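Side-chain contacts in aminopeptidase N (Francisella tularensis subsp. tularensis, PDB 5DLL), which probably trims intracellular peptides as a zinc-dependent aminopeptidase of the M1 family, releasing amino acids one after another from the N-terminus: residues R401-H404 with T405-E409; S851-S854 with K855-E859. All blocks are in the same frame, centred on the assembly; numbering follows the deposited sequence.

Both contacts are local, each formed by one continuous stretch, and they lie in different domains. Contact 1 comes first along the chain, within helix 390-423 of the M1 peptidase domain that also carries the zinc ligands. Contact 2 follows some 440 residues later, where the loop after helix 835-849 enters helix 855-866, the last helix of the C-terminal ARM-repeat region. The centres of contact 1 and contact 2 are about 48 Å apart, on opposite sides of the centre of the chain, and the nearest atoms of contacts 1 and 2 about 35 Å. Contact 1 thus belongs to the domain of the zinc site, the R401 side chain about 12 Å from that of H309, whereas contact 2 lies away from the annotated sites.

Contact 1 of 2, residues R401-H404 with T405-E409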
# COMPACT_ATOMS: atom_id res chain seq x y z
N ARG A 401 4.92 7.20 12.59
CA ARG A 401 5.99 6.37 13.14
C ARG A 401 7.05 7.19 13.86
O ARG A 401 7.61 6.75 14.86
CB ARG A 401 6.63 5.54 12.02
CG ARG A 401 7.76 4.64 12.48
CD ARG A 401 8.27 3.77 11.34
NE ARG A 401 7.26 2.80 10.91
CZ ARG A 401 6.95 1.68 11.57
NH1 ARG A 401 7.55 1.37 12.72
NH2 ARG A 401 6.02 0.87 11.10
N MET A 402 7.34 8.38 13.35
CA MET A 402 8.30 9.28 13.99
C MET A 402 7.85 9.76 15.37
O MET A 402 8.69 10.07 16.22
CB MET A 402 8.59 10.50 13.10
CG MET A 402 9.79 10.33 12.18
SD MET A 402 9.92 11.65 10.97
CE MET A 402 10.12 13.07 12.03
N ILE A 403 6.54 9.82 15.58
CA ILE A 403 5.99 10.16 16.89
C ILE A 403 6.08 8.96 17.82
O ILE A 403 6.32 9.11 19.02
CB ILE A 403 4.52 10.63 16.79
CG1 ILE A 403 4.40 11.85 15.86
CG2 ILE A 403 4.00 11.01 18.17
CD1 ILE A 403 2.97 12.18 15.45
N HIS A 404 5.88 7.76 17.27
CA HIS A 404 6.12 6.53 18.01
C HIS A 404 7.57 6.46 18.50
O HIS A 404 7.82 6.09 19.65
CB HIS A 404 5.81 5.31 17.13
CG HIS A 404 5.90 4.00 17.86
ND1 HIS A 404 7.10 3.38 18.12
CD2 HIS A 404 4.94 3.21 18.38
CE1 HIS A 404 6.88 2.26 18.78
NE2 HIS A 404 5.57 2.13 18.95
N THR A 405 8.51 6.83 17.63
CA THR A 405 9.94 6.85 17.96
C THR A 405 10.25 7.84 19.09
O THR A 405 11.02 7.53 20.00
CB THR A 405 10.78 7.20 16.71
OG1 THR A 405 10.46 6.31 15.64
CG2 THR A 405 12.27 7.10 17.00
N LEU A 406 9.64 9.02 19.03
CA LEU A 406 9.85 10.06 20.03
C LEU A 406 9.27 9.73 21.40
O LEU A 406 9.88 10.02 22.42
CB LEU A 406 9.29 11.40 19.54
CG LEU A 406 10.07 12.07 18.41
CD1 LEU A 406 9.28 13.23 17.81
CD2 LEU A 406 11.43 12.56 18.89
N LEU A 407 8.08 9.11 21.42
CA LEU A 407 7.38 8.84 22.68
C LEU A 407 7.62 7.45 23.26
O LEU A 407 7.47 7.24 24.46
CB LEU A 407 5.87 9.01 22.49
CG LEU A 407 5.35 10.39 22.12
CD1 LEU A 407 3.87 10.27 21.81
CD2 LEU A 407 5.61 11.41 23.22
N GLY A 408 7.98 6.49 22.40
CA GLY A 408 8.03 5.09 22.80
C GLY A 408 6.62 4.51 22.83
O GLY A 408 5.64 5.26 22.82
N GLU A 409 6.53 3.19 22.89
CA GLU A 409 5.23 2.50 22.78
C GLU A 409 4.24 2.97 23.84
O GLU A 409 3.11 3.33 23.52
CB GLU A 409 5.42 0.98 22.87
CG GLU A 409 4.12 0.17 22.89
CD GLU A 409 3.38 0.12 21.56
OE1 GLU A 409 3.98 0.43 20.51
OE2 GLU A 409 2.19 -0.26 21.57
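H404 reaches forward along helix 390-423 to E409, five residues on. Its CB sits against the next peptide. CG stands anti to the backbone N (chi1 -174°), which swings the imidazole over toward the following turn. On the ring edge that faces E409 OE1, H404 CD2 (3.6 Å from this oxygen) and H404 CE1 (3.8 Å) flank NE2. The tip, NE2, donates to that same oxygen: H404 NE2 to E409 OE1 is 2.8 Å, with an N-H...O angle of 161°. The oxygen lies close to the ring plane, while the carboxylate is turned well out of it. A bend at the second torsion of E409 brings OE1 back to the histidine. R252 forms a salt bridge to OE1 and Q413 bonds OE2, so both oxygens are held from outside; F412 meets the histidine ring obliquely.

The backbone of the same stretch is bonded as a helix, for example G408 N to H404 O at 2.8 Å. At G408 it turns with a positive phi (78°), which goes with the unusual i to i+5 pairing. T405 adds a side-chain bond: its OG1 donates to R401 O at 3.0 Å, coming from above the carbonyl plane, while T405 N bonds the same oxygen at 2.9 Å. The guanidinium of R401 turns elsewhere, to E341. On another face I403 and L407 point the same way, I403 CG2 resting 3.7 Å from L407 CD1, and both touch M437 of helix 430-439. The arrangement is a histidine-carboxylate hydrogen bond across a glycine turn in the M1 peptidase domain.

Contact 2 of 2, residues S851-S854 with K855-E859; sequences SNPS and KNVFE
A hydrophobic staple marks the start of helix 855-866, near the end of the ARM-repeat region: P853, just before the N-cap residue S854 and so at N', packs against F858, the fourth residue of the helix (N4). The proline ring meets the phenylalanine at the root of its side chain, P853 CG lying 3.9 Å from F858 CB. Farther along, P853 CD comes within 4.1 Å of F858 CD1 at the edge of the aromatic ring, near its plane. The two side chains run at a slant to each other, and F858, its CG anti to the backbone N (chi1 -177°), carries the rest of its ring away from the loop toward K849 of helix 835-849. V857 widens the apolar patch: V857 CG1 sits 3.9 Å from P853 CB, and the same residue reaches I848 and A820 of neighbouring helices. P853 thus lies across two successive residues of the helix, with CB on valine and CG on phenylalanine.

S854 holds the N-cap position; its OG hydrogen-bonds D813 of helix 800-815, joining the helix start to its neighbour. S854 OG, placed between the backbone N and the carbonyl carbon (chi1 62°), also passes 3.6 Å from V857 CG2. The loop is anchored behind as well, since S851 OG bonds K847 O near the end of the preceding helix. The carbonyl of S854 opens the helical bonding pattern: F858 N donates to S854 O at 3.0 Å, nearly straight at 165°.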
# COMPACT_ATOMS: atom_id res chain seq x y z
N SER A 851 1.28 7.55 -34.64
CA SER A 851 0.39 6.50 -35.15
C SER A 851 -1.09 6.73 -34.82
O SER A 851 -1.89 5.80 -34.87
CB SER A 851 0.85 5.13 -34.64
OG SER A 851 2.08 4.77 -35.23
N ASN A 852 -1.45 7.97 -34.50
CA ASN A 852 -2.82 8.34 -34.18
C ASN A 852 -3.43 7.42 -33.12
O ASN A 852 -4.29 6.58 -33.43
CB ASN A 852 -3.70 8.36 -35.44
CG ASN A 852 -5.10 8.88 -35.18
OD1 ASN A 852 -5.32 9.72 -34.29
ND2 ASN A 852 -6.06 8.38 -35.94
N PRO A 853 -2.97 7.56 -31.87
CA PRO A 853 -3.56 6.81 -30.78
C PRO A 853 -4.74 7.57 -30.20
O PRO A 853 -5.06 8.68 -30.65
CB PRO A 853 -2.42 6.75 -29.77
CG PRO A 853 -1.68 8.03 -29.98
CD PRO A 853 -1.87 8.43 -31.41
N SER A 854 -5.39 6.98 -29.20
CA SER A 854 -6.46 7.64 -28.46
C SER A 854 -5.95 8.93 -27.85
O SER A 854 -4.74 9.13 -27.69
CB SER A 854 -6.99 6.72 -27.36
OG SER A 854 -5.97 6.42 -26.41
N LYS A 855 -6.88 9.81 -27.49
CA LYS A 855 -6.56 11.08 -26.85
C LYS A 855 -5.70 10.86 -25.60
O LYS A 855 -4.66 11.47 -25.45
CB LYS A 855 -7.85 11.83 -26.50
CG LYS A 855 -7.66 13.11 -25.69
CD LYS A 855 -8.97 13.86 -25.53
CE LYS A 855 -8.95 14.79 -24.33
NZ LYS A 855 -8.87 14.06 -23.03
N ASN A 856 -6.15 9.95 -24.73
CA ASN A 856 -5.47 9.63 -23.47
C ASN A 856 -3.97 9.38 -23.65
O ASN A 856 -3.13 10.05 -23.04
CB ASN A 856 -6.14 8.41 -22.81
CG ASN A 856 -5.65 8.13 -21.39
OD1 ASN A 856 -4.98 8.96 -20.78
ND2 ASN A 856 -6.00 6.96 -20.86
N VAL A 857 -3.65 8.42 -24.52
CA VAL A 857 -2.27 8.03 -24.81
C VAL A 857 -1.48 9.13 -25.53
O VAL A 857 -0.31 9.35 -25.22
CB VAL A 857 -2.24 6.74 -25.66
CG1 VAL A 857 -0.84 6.44 -26.17
CG2 VAL A 857 -2.80 5.57 -24.86
N PHE A 858 -2.11 9.78 -26.50
CA PHE A 858 -1.50 10.90 -27.23
C PHE A 858 -1.07 12.02 -26.27
O PHE A 858 -0.00 12.59 -26.44
CB PHE A 858 -2.45 11.46 -28.29
CG PHE A 858 -1.85 12.57 -29.12
CD1 PHE A 858 -1.10 12.28 -30.25
CD2 PHE A 858 -2.02 13.90 -28.75
CE1 PHE A 858 -0.52 13.29 -31.00
CE2 PHE A 858 -1.44 14.91 -29.50
CZ PHE A 858 -0.69 14.61 -30.62
N GLU A 859 -1.91 12.32 -25.28
CA GLU A 859 -1.65 13.40 -24.33
C GLU A 859 -0.46 13.08 -23.42
O GLU A 859 0.46 13.88 -23.29
CB GLU A 859 -2.89 13.65 -23.45
CG GLU A 859 -4.16 14.03 -24.21
CD GLU A 859 -4.47 15.52 -24.18
OE1 GLU A 859 -4.51 16.14 -25.27
OE2 GLU A 859 -4.68 16.06 -23.08